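Local coordinates for SnoaL-like domain-containing protein (Methylibium petroleiphilum PM1, PDB 3G16) that is of unknown function but adopts a cystatin-like (NTF2-type) fold and probably binds a small molecule in the pocket between its helices and curved sheet, at residues R63-V66 / G70-W73; T18-C23 / G104-E109; E119-Y124 / R145-T150; E13-T18 / I32-P37; G50-A55 / A59-T64. All coordinates share one frame; numbering follows the deposited sequence.

Interactions 1, 2 and 5 appear to line one pocket of the cystatin-like fold: Trp-73, Tyr-20 and Trp-62 each come within about 3 Å of an unidentified bound ligand, probably picked up from the crystallisation liquor. Their centres lie about 12 to 13 Å apart, and Trp-73 CZ2 touches Trp-62 CE3 at 3.7 Å, while Tyr-19 OH meets Trp-62 NE1 at 3.0 Å. Interaction 4, centred about 8 Å from interaction 2, packs an earlier turn of the same helix. Interaction 3 is centred about 25 Å from interaction 1, on the other side of the chain's centre; strand 116-124 joins it to interaction 2, and its charged network reaches the second subunit.

Interaction 1. Residues R63-V66 / G70-W73; sequences RTAV and GSYW
Val-66 and Gly-70, their CA atoms 4.5 Å apart, mark the place where helix 55-69 ends and the chain reverses into strand 71-81, an alpha-to-beta connection of the cystatin-like fold. Gly-70 is the first residue to leave helical geometry and does so with positive phi (70°), which suits a residue without a side chain. Its N still reaches back to Val-66 O at 3.0 Å, but the bond is bent to 130° and weak.

Beyond this turn, Ser-71 faces the helix, and its CB and OG lie beside the carbonyl of Ala-65. Ser-71 OG sits 3.3 Å from Ala-65 O in a weak contact whose proton may go elsewhere; its stronger partner is NE2 of His-93, on the adjacent strand. Trp-73 closes the apolar side. With CG anti to the carbonyl carbon (chi1 -71°), its indole turns back toward Ala-65 and Val-66 of the last helical turns. Val-66 approaches at the ring's edge, near its plane, whereas Ala-65 CB comes in obliquely, 4.2 Å from Trp-73 CH2. The ring also meets His-93, packs edge-to-face with Trp-62, and through NE1 binds the unknown ligand, so this junction probably forms part of the pocket wall. On the dimer side, Arg-153 of the second subunit hydrogen-bonds Ser-71 O and packs on Val-66. One branch of Val-66 bridges strand backbone and indole: CG2 lies 3.7 Å from Ser-71 O and 3.8 Å from Trp-73 CZ3.

Interaction 2. Residues T18-C23 / G104-E109; sequences TYYDGC and GAECVE
The ring of Tyr-20 has Glu-106 OE2 at its edge, near the ring plane, and the ring and the carboxylate are turned 62° against each other. At the edge of the Tyr-19 ring, also in plane, sits a water that leads to the same carboxylate oxygen. Around Tyr-20 pack Ile-89 and Trp-91 of strand 86-95 together with Trp-73 and Ile-75 of strand 71-81, and Tyr-19 meets Phe-35 edge-to-face.

The direct link is a short hydrogen bond, Tyr-20 OH donating to Glu-106 OE2 at 2.7 Å. The hydroxyl comes in from above the carboxylate plane, 62° out of it. Glu-106 takes the less common first torsion, chi1 64°, with CG between its backbone N and carbonyl carbon; beyond that the chain is extended, which carries the acid away from the sheet to the hydroxyl. The water sits 2.7 Å from Tyr-19 OH and 3.0 Å from Glu-106 OE2, to which it can donate, although it has other acceptors in reach. Tyr-19 OH is held in turn by NE1 of Trp-62, a second-shell bond that would help keep the phenol beside the water.

Placing a helix over the concave face of a curved sheet is the hallmark of the NTF2-like fold, and the unidentified ligand, weakly hydrogen-bonded to Glu-106 OE1, suggests a pocket between them. A buried carboxylate with one oxygen held by a phenol and approached by a water, and the other turned to a ligand, is consistent with a site for a polar small molecule, though no reaction is known.

Interaction 3. Residues E119-Y124 / R145-T150; sequences EIRAFY and RGYRVT
Arg-145 grips Glu-119 end-on, NH1 to OE1 and NH2 to OE2, each pair 2.9 Å apart. Both bonds are fairly straight (157° and 163°) and come in on the syn side of the acid, with the two flat groups inclined by 35°. Glu-119 OE2 has a second donor on its anti side, Arg-121 NH1 at 2.8 Å, so this one oxygen joins both arginines in a salt-bridge network. Their guanidinium planes stand nearly perpendicular around the carboxylate.

The chain of Arg-145 bends at chi2 and chi3, folding its head back from the loop onto the acid. Tyr-147, two residues on, sets its hydroxyl over one face of the Arg-121 guanidinium: OH is 3.4 Å from Arg-121 NH2, at an angle too poor for a hydrogen bond. That hydroxyl bonds instead to Glu-90 of the second subunit, which also pairs with Arg-121 NE. Glu-109 takes a further salt bridge from Arg-121 NH1. The C-terminal loop is thus pinned by charge onto strand 116-124, which runs between strands 39-42 and 100-111 in the sheet and faces the partner subunit here.

Interaction 4. Residues E13-T18 / I32-P37; sequences EKVIRT and IACFVP
Van der Waals packing carries this contact, and Cys-34 is its hub, its CA 5.8 Å from that of Val-15. One branch of Val-15 does the touching: CG1, anti to the backbone N (chi1 173°), lies 3.4 Å from Cys-34 O and 3.9 Å from Cys-34 CB. One helical turn further on, the methyl of Thr-18 takes the sulfur, CG2 to Cys-34 SG at 3.6 Å. The same sulfur also lies beside a helix carbonyl, with Val-15 O 3.6 Å away, and so sits against one turn of the helix, between the Val-15 carbonyl and the Thr-18 methyl. In the cystatin-like fold this joins the long first helix to the link between helix 28-32 and the short strand 35-36.

Hydrogen bonds hold each partner in shape from within. Residues 32-35 form a type I beta turn, closed by Phe-35 N to Ile-32 O at 3.2 Å, which presents Cys-34 to the helix. Thr-18 OG1 donates back to Lys-14 O at 2.8 Å; the backbone N of Thr-18 reaches that carbonyl from its opposite face. With the hydroxyl tied down, the methyl is fixed toward the cysteine. A glycine here, with neither methyl nor hydroxyl, would probably open a gap beside Cys-34 SG and leave Lys-14 O with the backbone N alone of these two donors. Val-15 also packs on Ile-117 and Phe-110, and Cys-34 pairs through its backbone with Ile-117 of strand 116-124.

Interaction 5. Residues G50-A55 / A59-T64; sequences GAFRGA and AHRWRT
One face of the Phe-52 ring is covered by the aliphatic part of Arg-61, whose CD sits over the ring centre in a CH-pi contact, 3.6 Å from the centroid and only 13° off the normal. Arg-61 is extended from CG to NE, so it runs across this face and brings NH1 to 3.3 Å from Phe-52 CD1. There the guanidinium stands almost upright on the ring (84°), with CD1 and Ala-51 O at its edge. Beyond it, a water accepts from Arg-61 NH1 at 3.2 Å and weakly from Arg-53. The edge of Phe-52 meets the face of Trp-62 in a T-shaped pair, centroids 5.3 Å apart and planes at 63°, with CE2 closest to CH2. A serine in place of Phe-52 would probably open a gap against Arg-61, leaving its chain free to swing and the Trp-62 face without the Phe-52 edge.

Gly-54 is at the N-cap position, and Ala-59 N bonds to Ala-55 O at 3.0 Å. Strand 52-53 of the cystatin-like fold, outermost in this chain's sheet beside strand 39-42, thus leads into helix 55-69, where Trp-62 hydrogen-bonds through NE1 to Tyr-19 OH of helix 9-24 and meets Trp-73 of strand 71-81.

Interaction 1. Residues R63-V66 / G70-W73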
# COMPACT_ATOMS: atom_id res chain seq x y z
N ARG A 63 15.30 -3.84 14.95
CA ARG A 63 15.74 -3.82 16.32
C ARG A 63 16.43 -2.48 16.61
O ARG A 63 16.18 -1.86 17.65
CB ARG A 63 16.71 -4.95 16.57
CG ARG A 63 17.29 -4.88 17.99
CD ARG A 63 18.44 -5.73 18.09
NE ARG A 63 19.15 -5.56 19.34
CZ ARG A 63 20.41 -5.91 19.45
NH1 ARG A 63 21.05 -6.39 18.38
NH2 ARG A 63 21.02 -5.76 20.62
N THR A 64 17.25 -1.99 15.69
CA THR A 64 17.92 -0.71 15.82
C THR A 64 16.90 0.42 15.96
O THR A 64 17.06 1.35 16.76
CB THR A 64 18.80 -0.48 14.57
OG1 THR A 64 19.78 -1.54 14.48
CG2 THR A 64 19.49 0.87 14.61
N ALA A 65 15.85 0.34 15.15
CA ALA A 65 14.82 1.37 15.17
C ALA A 65 14.14 1.43 16.52
O ALA A 65 13.86 2.52 17.06
CB ALA A 65 13.78 1.14 14.07
N VAL A 66 13.79 0.27 17.07
CA VAL A 66 13.17 0.28 18.41
C VAL A 66 14.10 0.93 19.44
O VAL A 66 13.69 1.76 20.26
CB VAL A 66 12.77 -1.13 18.82
CG1 VAL A 66 12.39 -1.24 20.35
CG2 VAL A 66 11.65 -1.61 17.91
N GLY A 70 12.49 4.37 19.48
CA GLY A 70 11.34 3.93 20.25
C GLY A 70 10.21 3.46 19.33
O GLY A 70 9.02 3.48 19.73
N SER A 71 10.53 3.04 18.10
CA SER A 71 9.55 2.62 17.13
C SER A 71 8.54 1.64 17.72
O SER A 71 8.89 0.75 18.46
CB SER A 71 10.23 1.96 15.99
OG SER A 71 11.09 2.88 15.32
N TYR A 72 7.28 1.88 17.40
CA TYR A 72 6.20 0.96 17.77
C TYR A 72 5.26 0.96 16.60
O TYR A 72 4.83 2.01 16.13
CB TYR A 72 5.49 1.45 19.02
CG TYR A 72 4.61 0.38 19.66
CD1 TYR A 72 3.33 0.11 19.15
CD2 TYR A 72 5.06 -0.38 20.71
CE1 TYR A 72 2.55 -0.89 19.72
CE2 TYR A 72 4.26 -1.37 21.32
CZ TYR A 72 3.00 -1.61 20.79
OH TYR A 72 2.18 -2.60 21.35
N TRP A 73 4.93 -0.22 16.11
CA TRP A 73 4.09 -0.38 14.95
C TRP A 73 2.72 -0.95 15.31
O TRP A 73 2.61 -1.84 16.14
CB TRP A 73 4.76 -1.36 13.98
CG TRP A 73 5.95 -0.85 13.31
CD1 TRP A 73 5.97 -0.23 12.10
CD2 TRP A 73 7.33 -0.99 13.71
NE1 TRP A 73 7.26 0.09 11.75
CE2 TRP A 73 8.12 -0.38 12.71
CE3 TRP A 73 7.97 -1.52 14.83
CZ2 TRP A 73 9.52 -0.36 12.78
CZ3 TRP A 73 9.35 -1.49 14.88
CH2 TRP A 73 10.10 -0.91 13.86

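Interaction 2. Residues T18-C23 / G104-E109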
# COMPACT_ATOMS: atom_id res chain seq x y z
N THR A 18 2.95 -12.35 14.14
CA THR A 18 4.16 -12.72 14.83
C THR A 18 5.30 -11.73 14.45
O THR A 18 6.11 -11.33 15.25
CB THR A 18 4.60 -14.15 14.51
OG1 THR A 18 3.55 -15.04 14.93
CG2 THR A 18 5.90 -14.51 15.24
N TYR A 19 5.36 -11.39 13.17
CA TYR A 19 6.36 -10.48 12.64
C TYR A 19 6.26 -9.12 13.36
O TYR A 19 7.24 -8.60 13.84
CB TYR A 19 6.22 -10.34 11.11
CG TYR A 19 6.94 -9.18 10.49
CD1 TYR A 19 8.31 -8.97 10.69
CD2 TYR A 19 6.28 -8.36 9.65
CE1 TYR A 19 8.95 -7.89 10.10
CE2 TYR A 19 6.91 -7.27 9.04
CZ TYR A 19 8.25 -7.04 9.29
OH TYR A 19 8.86 -5.96 8.64
N TYR A 20 5.06 -8.55 13.34
CA TYR A 20 4.84 -7.24 14.00
C TYR A 20 5.12 -7.31 15.49
O TYR A 20 5.68 -6.40 16.05
CB TYR A 20 3.45 -6.68 13.67
CG TYR A 20 3.39 -5.90 12.37
CD1 TYR A 20 3.52 -6.53 11.18
CD2 TYR A 20 3.21 -4.54 12.38
CE1 TYR A 20 3.52 -5.81 9.95
CE2 TYR A 20 3.13 -3.79 11.20
CZ TYR A 20 3.32 -4.45 9.98
OH TYR A 20 3.28 -3.68 8.81
N ASP A 21 4.75 -8.41 16.13
CA ASP A 21 5.09 -8.61 17.56
C ASP A 21 6.60 -8.53 17.72
O ASP A 21 7.13 -7.88 18.58
CB ASP A 21 4.60 -9.94 18.08
CG ASP A 21 3.09 -9.99 18.31
OD1 ASP A 21 2.39 -9.01 18.10
OD2 ASP A 21 2.62 -11.12 18.68
N GLY A 22 7.29 -9.28 16.88
CA GLY A 22 8.74 -9.30 16.93
C GLY A 22 9.37 -7.94 16.70
O GLY A 22 10.37 -7.59 17.32
N CYS A 23 8.79 -7.19 15.77
CA CYS A 23 9.24 -5.81 15.56
C CYS A 23 9.12 -5.00 16.85
O CYS A 23 10.08 -4.41 17.32
CB CYS A 23 8.39 -5.11 14.49
SG CYS A 23 8.67 -5.73 12.79
N GLY A 104 1.40 4.19 6.57
CA GLY A 104 1.62 3.65 5.24
C GLY A 104 0.90 2.37 4.99
O GLY A 104 0.08 1.93 5.80
N ALA A 105 1.25 1.72 3.88
CA ALA A 105 0.68 0.42 3.56
C ALA A 105 1.76 -0.38 2.86
O ALA A 105 2.70 0.19 2.30
CB ALA A 105 -0.56 0.56 2.70
N GLU A 106 1.65 -1.70 2.96
CA GLU A 106 2.64 -2.54 2.31
C GLU A 106 2.03 -3.79 1.73
O GLU A 106 1.04 -4.31 2.25
CB GLU A 106 3.77 -2.88 3.23
CG GLU A 106 3.39 -3.72 4.47
CD GLU A 106 4.47 -3.67 5.56
OE1 GLU A 106 5.31 -2.78 5.54
OE2 GLU A 106 4.40 -4.53 6.47
N CYS A 107 2.62 -4.25 0.63
CA CYS A 107 2.26 -5.52 0.01
C CYS A 107 3.20 -6.57 0.52
O CYS A 107 4.42 -6.33 0.62
CB CYS A 107 2.40 -5.43 -1.49
SG CYS A 107 1.18 -4.27 -2.23
N VAL A 108 2.65 -7.75 0.86
CA VAL A 108 3.43 -8.85 1.42
C VAL A 108 3.23 -10.06 0.57
O VAL A 108 2.07 -10.49 0.34
CB VAL A 108 2.96 -9.13 2.86
CG1 VAL A 108 3.72 -10.29 3.49
CG2 VAL A 108 3.08 -7.90 3.75
N GLU A 109 4.31 -10.64 0.05
CA GLU A 109 4.24 -11.90 -0.67
C GLU A 109 4.70 -13.03 0.22
O GLU A 109 5.73 -12.93 0.87
CB GLU A 109 5.13 -11.90 -1.90
CG GLU A 109 4.81 -10.84 -2.94
CD GLU A 109 5.58 -11.00 -4.22
OE1 GLU A 109 6.50 -11.83 -4.30
OE2 GLU A 109 5.26 -10.20 -5.13
O HOH W 1 7.23 -4.24 7.39

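Interaction 3. Residues E119-Y124 / R145-T150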
# COMPACT_ATOMS: atom_id res chain seq x y z
N GLU A 119 8.77 -11.35 0.61
CA GLU A 119 8.99 -9.98 0.16
C GLU A 119 7.97 -9.06 0.77
O GLU A 119 6.80 -9.43 0.91
CB GLU A 119 8.86 -9.92 -1.36
CG GLU A 119 9.18 -8.57 -1.97
CD GLU A 119 9.21 -8.62 -3.48
OE1 GLU A 119 10.14 -9.26 -4.03
OE2 GLU A 119 8.29 -8.09 -4.11
N ILE A 120 8.41 -7.83 1.08
CA ILE A 120 7.51 -6.76 1.56
C ILE A 120 7.85 -5.51 0.75
O ILE A 120 9.05 -5.21 0.55
CB ILE A 120 7.62 -6.47 3.07
CG1 ILE A 120 7.36 -7.75 3.87
CG2 ILE A 120 6.67 -5.33 3.45
CD1 ILE A 120 7.51 -7.58 5.37
N ARG A 121 6.84 -4.83 0.23
CA ARG A 121 7.01 -3.57 -0.54
C ARG A 121 6.19 -2.53 0.19
O ARG A 121 4.96 -2.62 0.21
CB ARG A 121 6.55 -3.76 -1.97
CG ARG A 121 7.30 -4.86 -2.72
CD ARG A 121 6.99 -4.87 -4.20
NE ARG A 121 5.60 -5.07 -4.54
CZ ARG A 121 4.98 -6.25 -4.56
NH1 ARG A 121 5.61 -7.36 -4.22
NH2 ARG A 121 3.72 -6.33 -4.94
N ALA A 122 6.86 -1.51 0.76
CA ALA A 122 6.17 -0.50 1.57
C ALA A 122 6.07 0.86 0.91
O ALA A 122 6.97 1.31 0.19
CB ALA A 122 6.87 -0.33 2.92
N PHE A 123 4.93 1.50 1.19
CA PHE A 123 4.52 2.79 0.62
C PHE A 123 4.09 3.66 1.78
O PHE A 123 3.62 3.14 2.81
CB PHE A 123 3.37 2.61 -0.35
CG PHE A 123 3.71 1.62 -1.44
CD1 PHE A 123 4.33 2.02 -2.60
CD2 PHE A 123 3.49 0.27 -1.26
CE1 PHE A 123 4.69 1.10 -3.60
CE2 PHE A 123 3.84 -0.66 -2.25
CZ PHE A 123 4.43 -0.23 -3.40
N TYR A 124 4.19 4.97 1.61
CA TYR A 124 3.95 5.91 2.70
C TYR A 124 2.85 6.90 2.47
O TYR A 124 2.63 7.35 1.34
CB TYR A 124 5.20 6.74 2.96
CG TYR A 124 6.44 6.03 3.44
CD1 TYR A 124 6.41 4.74 3.99
CD2 TYR A 124 7.66 6.71 3.44
CE1 TYR A 124 7.60 4.14 4.49
CE2 TYR A 124 8.82 6.12 3.93
CZ TYR A 124 8.77 4.85 4.43
OH TYR A 124 9.89 4.27 4.96
N ARG A 145 10.91 -7.74 -13.22
CA ARG A 145 9.73 -8.28 -12.60
C ARG A 145 8.47 -8.13 -13.45
O ARG A 145 7.37 -8.49 -13.01
CB ARG A 145 9.54 -7.64 -11.21
CG ARG A 145 10.56 -8.15 -10.23
CD ARG A 145 10.22 -9.52 -9.69
NE ARG A 145 9.06 -9.44 -8.80
CZ ARG A 145 9.13 -9.20 -7.48
NH1 ARG A 145 10.28 -9.05 -6.88
NH2 ARG A 145 8.00 -9.10 -6.78
N GLY A 146 8.61 -7.54 -14.64
CA GLY A 146 7.47 -7.46 -15.52
C GLY A 146 6.55 -6.27 -15.31
O GLY A 146 5.47 -6.22 -15.88
N TYR A 147 6.98 -5.32 -14.49
CA TYR A 147 6.23 -4.11 -14.27
C TYR A 147 6.51 -3.15 -15.44
O TYR A 147 7.59 -3.14 -16.03
CB TYR A 147 6.70 -3.39 -12.99
CG TYR A 147 6.26 -3.98 -11.66
CD1 TYR A 147 6.52 -5.27 -11.28
CD2 TYR A 147 5.60 -3.17 -10.74
CE1 TYR A 147 6.10 -5.77 -10.09
CE2 TYR A 147 5.20 -3.65 -9.52
CZ TYR A 147 5.45 -4.96 -9.18
OH TYR A 147 5.06 -5.49 -7.97
N ARG A 148 5.56 -2.29 -15.78
CA ARG A 148 5.82 -1.31 -16.78
C ARG A 148 6.85 -0.31 -16.23
O ARG A 148 6.79 0.09 -15.04
CB ARG A 148 4.55 -0.50 -17.14
CG ARG A 148 3.58 -1.13 -18.07
CD ARG A 148 4.20 -1.41 -19.43
NE ARG A 148 4.53 -0.34 -20.41
CZ ARG A 148 4.03 -0.30 -21.65
NH1 ARG A 148 3.11 -1.17 -22.02
NH2 ARG A 148 4.42 0.63 -22.52
N VAL A 149 7.72 0.16 -17.11
CA VAL A 149 8.73 1.11 -16.79
C VAL A 149 8.47 2.47 -17.41
O VAL A 149 8.72 3.49 -16.79
CB VAL A 149 10.13 0.57 -17.14
CG1 VAL A 149 11.16 1.66 -17.02
CG2 VAL A 149 10.44 -0.60 -16.20
N THR A 150 7.91 2.48 -18.62
CA THR A 150 7.57 3.74 -19.30
C THR A 150 6.06 3.73 -19.61
O THR A 150 5.44 2.68 -19.73
CB THR A 150 8.44 3.99 -20.51
OG1 THR A 150 8.35 2.89 -21.38
CG2 THR A 150 9.92 4.12 -20.10

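Interaction 4. Residues E13-T18 / I32-P37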
# COMPACT_ATOMS: atom_id res chain seq x y z
N GLU A 13 -2.10 -14.77 8.42
CA GLU A 13 -2.31 -13.78 9.48
C GLU A 13 -1.39 -14.04 10.66
O GLU A 13 -0.86 -13.11 11.24
CB GLU A 13 -3.76 -13.81 9.96
CG GLU A 13 -4.03 -12.78 10.99
CD GLU A 13 -5.48 -12.62 11.33
OE1 GLU A 13 -6.33 -13.20 10.60
OE2 GLU A 13 -5.78 -11.91 12.33
N LYS A 14 -1.21 -15.31 11.03
CA LYS A 14 -0.37 -15.67 12.16
C LYS A 14 1.06 -15.25 11.93
O LYS A 14 1.70 -14.70 12.85
CB LYS A 14 -0.48 -17.17 12.47
CG LYS A 14 -1.81 -17.51 13.12
CD LYS A 14 -2.08 -19.01 13.19
CE LYS A 14 -3.54 -19.31 13.50
NZ LYS A 14 -3.92 -20.61 13.15
N VAL A 15 1.61 -15.50 10.73
CA VAL A 15 2.97 -15.06 10.47
C VAL A 15 3.11 -13.54 10.52
O VAL A 15 4.05 -12.99 11.11
CB VAL A 15 3.42 -15.58 9.10
CG1 VAL A 15 4.78 -15.01 8.68
CG2 VAL A 15 3.50 -17.12 9.12
N ILE A 16 2.15 -12.82 9.93
CA ILE A 16 2.19 -11.37 9.93
C ILE A 16 2.13 -10.80 11.35
O ILE A 16 2.92 -9.92 11.73
CB ILE A 16 1.08 -10.82 9.05
CG1 ILE A 16 1.47 -10.98 7.58
CG2 ILE A 16 0.77 -9.33 9.41
CD1 ILE A 16 0.30 -10.77 6.57
N ARG A 17 1.25 -11.34 12.17
CA ARG A 17 1.14 -10.79 13.50
C ARG A 17 2.40 -11.14 14.36
O ARG A 17 2.83 -10.35 15.22
CB ARG A 17 -0.14 -11.27 14.19
CG ARG A 17 -1.41 -10.72 13.51
CD ARG A 17 -2.65 -10.91 14.41
NE ARG A 17 -3.86 -10.43 13.75
CZ ARG A 17 -4.27 -9.16 13.68
NH1 ARG A 17 -3.59 -8.14 14.24
NH2 ARG A 17 -5.40 -8.91 13.03
N THR A 18 2.95 -12.35 14.14
CA THR A 18 4.16 -12.72 14.83
C THR A 18 5.30 -11.73 14.45
O THR A 18 6.11 -11.33 15.25
CB THR A 18 4.60 -14.15 14.51
OG1 THR A 18 3.55 -15.04 14.93
CG2 THR A 18 5.90 -14.51 15.24
N ILE A 32 13.08 -13.08 12.31
CA ILE A 32 13.73 -13.87 11.29
C ILE A 32 12.93 -15.12 10.94
O ILE A 32 12.87 -15.54 9.77
CB ILE A 32 15.17 -14.25 11.77
CG1 ILE A 32 16.06 -13.01 11.72
CG2 ILE A 32 15.78 -15.36 10.93
CD1 ILE A 32 17.44 -13.17 12.45
N ALA A 33 12.27 -15.70 11.95
CA ALA A 33 11.48 -16.92 11.77
C ALA A 33 10.22 -16.71 10.92
O ALA A 33 9.58 -17.68 10.51
CB ALA A 33 11.12 -17.51 13.11
N CYS A 34 9.87 -15.45 10.67
CA CYS A 34 8.70 -15.17 9.86
C CYS A 34 8.97 -15.04 8.37
O CYS A 34 8.04 -14.84 7.59
CB CYS A 34 8.11 -13.83 10.30
SG CYS A 34 7.47 -13.88 12.01
N PHE A 35 10.25 -15.10 8.01
CA PHE A 35 10.69 -14.92 6.63
C PHE A 35 11.49 -16.07 6.07
O PHE A 35 12.19 -16.75 6.82
CB PHE A 35 11.69 -13.75 6.58
CG PHE A 35 11.09 -12.40 6.88
CD1 PHE A 35 10.43 -11.68 5.90
CD2 PHE A 35 11.17 -11.84 8.14
CE1 PHE A 35 9.87 -10.44 6.16
CE2 PHE A 35 10.60 -10.60 8.42
CZ PHE A 35 9.97 -9.90 7.43
N VAL A 36 11.46 -16.25 4.76
CA VAL A 36 12.49 -17.05 4.11
C VAL A 36 13.81 -16.27 4.32
O VAL A 36 13.81 -15.03 4.35
CB VAL A 36 12.24 -17.34 2.63
CG1 VAL A 36 10.87 -18.06 2.46
CG2 VAL A 36 12.24 -16.09 1.81
N PRO A 37 14.95 -16.95 4.43
CA PRO A 37 16.22 -16.24 4.72
C PRO A 37 16.56 -15.13 3.76
O PRO A 37 17.13 -14.10 4.19
CB PRO A 37 17.26 -17.36 4.70
CG PRO A 37 16.48 -18.61 4.94
CD PRO A 37 15.10 -18.42 4.44

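Interaction 5. Residues G50-A55 / A59-T64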
# COMPACT_ATOMS: atom_id res chain seq x y z
N GLY A 50 18.15 2.23 0.76
CA GLY A 50 17.80 1.19 -0.18
C GLY A 50 17.09 0.04 0.53
O GLY A 50 16.62 0.17 1.64
N ALA A 51 17.00 -1.07 -0.18
CA ALA A 51 16.25 -2.24 0.33
C ALA A 51 16.99 -2.88 1.48
O ALA A 51 18.21 -2.69 1.68
CB ALA A 51 16.10 -3.29 -0.80
N PHE A 52 16.25 -3.67 2.24
CA PHE A 52 16.82 -4.51 3.32
C PHE A 52 16.93 -5.93 2.75
O PHE A 52 15.92 -6.60 2.46
CB PHE A 52 15.97 -4.52 4.58
CG PHE A 52 15.81 -3.21 5.29
CD1 PHE A 52 16.57 -2.10 4.97
CD2 PHE A 52 15.00 -3.16 6.40
CE1 PHE A 52 16.45 -0.94 5.71
CE2 PHE A 52 14.89 -1.99 7.13
CZ PHE A 52 15.62 -0.88 6.80
N ARG A 53 18.14 -6.40 2.57
CA ARG A 53 18.39 -7.67 1.89
C ARG A 53 18.63 -8.81 2.86
O ARG A 53 19.71 -8.91 3.45
CB ARG A 53 19.58 -7.54 0.98
CG ARG A 53 19.45 -6.50 -0.10
CD ARG A 53 20.86 -6.19 -0.67
NE ARG A 53 20.84 -5.25 -1.80
CZ ARG A 53 20.73 -3.95 -1.67
NH1 ARG A 53 20.69 -3.33 -0.45
NH2 ARG A 53 20.73 -3.25 -2.83
N GLY A 54 17.61 -9.64 3.04
CA GLY A 54 17.70 -10.80 3.88
C GLY A 54 16.96 -10.64 5.18
O GLY A 54 16.89 -9.55 5.78
N ALA A 55 16.37 -11.73 5.67
CA ALA A 55 15.63 -11.69 6.91
C ALA A 55 16.44 -11.12 8.07
O ALA A 55 15.91 -10.40 8.92
CB ALA A 55 15.17 -13.13 7.24
N ALA A 59 15.48 -7.81 10.36
CA ALA A 59 15.34 -7.92 11.79
C ALA A 59 16.30 -6.99 12.54
O ALA A 59 15.92 -6.32 13.50
CB ALA A 59 15.54 -9.41 12.23
N HIS A 60 17.56 -6.95 12.09
CA HIS A 60 18.56 -6.12 12.76
C HIS A 60 18.17 -4.65 12.68
O HIS A 60 18.31 -3.90 13.66
CB HIS A 60 19.94 -6.36 12.13
CG HIS A 60 21.03 -5.64 12.85
ND1 HIS A 60 21.22 -5.82 14.21
CD2 HIS A 60 22.04 -4.83 12.43
CE1 HIS A 60 22.28 -5.14 14.59
NE2 HIS A 60 22.77 -4.50 13.55
N ARG A 61 17.71 -4.23 11.50
CA ARG A 61 17.41 -2.82 11.30
C ARG A 61 16.17 -2.39 12.09
O ARG A 61 16.17 -1.32 12.68
CB ARG A 61 17.36 -2.52 9.79
CG ARG A 61 18.80 -2.66 9.17
CD ARG A 61 18.86 -2.71 7.70
NE ARG A 61 20.15 -3.26 7.28
CZ ARG A 61 20.50 -3.43 6.00
NH1 ARG A 61 19.76 -2.95 5.01
NH2 ARG A 61 21.65 -4.02 5.71
N TRP A 62 15.17 -3.26 12.19
CA TRP A 62 14.02 -2.90 13.03
C TRP A 62 14.43 -2.93 14.50
O TRP A 62 13.96 -2.10 15.27
CB TRP A 62 12.82 -3.77 12.79
CG TRP A 62 12.19 -3.68 11.46
CD1 TRP A 62 11.59 -4.69 10.79
CD2 TRP A 62 12.06 -2.52 10.60
NE1 TRP A 62 11.09 -4.27 9.59
CE2 TRP A 62 11.35 -2.94 9.45
CE3 TRP A 62 12.44 -1.16 10.67
CZ2 TRP A 62 11.03 -2.08 8.41
CZ3 TRP A 62 12.08 -0.30 9.61
CH2 TRP A 62 11.41 -0.78 8.49
N ARG A 63 15.30 -3.84 14.95
CA ARG A 63 15.74 -3.82 16.32
C ARG A 63 16.43 -2.48 16.61
O ARG A 63 16.18 -1.86 17.65
CB ARG A 63 16.71 -4.95 16.57
CG ARG A 63 17.29 -4.88 17.99
CD ARG A 63 18.44 -5.73 18.09
NE ARG A 63 19.15 -5.56 19.34
CZ ARG A 63 20.41 -5.91 19.45
NH1 ARG A 63 21.05 -6.39 18.38
NH2 ARG A 63 21.02 -5.76 20.62
N THR A 64 17.25 -1.99 15.69
CA THR A 64 17.92 -0.71 15.82
C THR A 64 16.90 0.42 15.96
O THR A 64 17.06 1.35 16.76
CB THR A 64 18.80 -0.48 14.57
OG1 THR A 64 19.78 -1.54 14.48
CG2 THR A 64 19.49 0.87 14.61
O HOH W 2 21.04 -4.64 2.58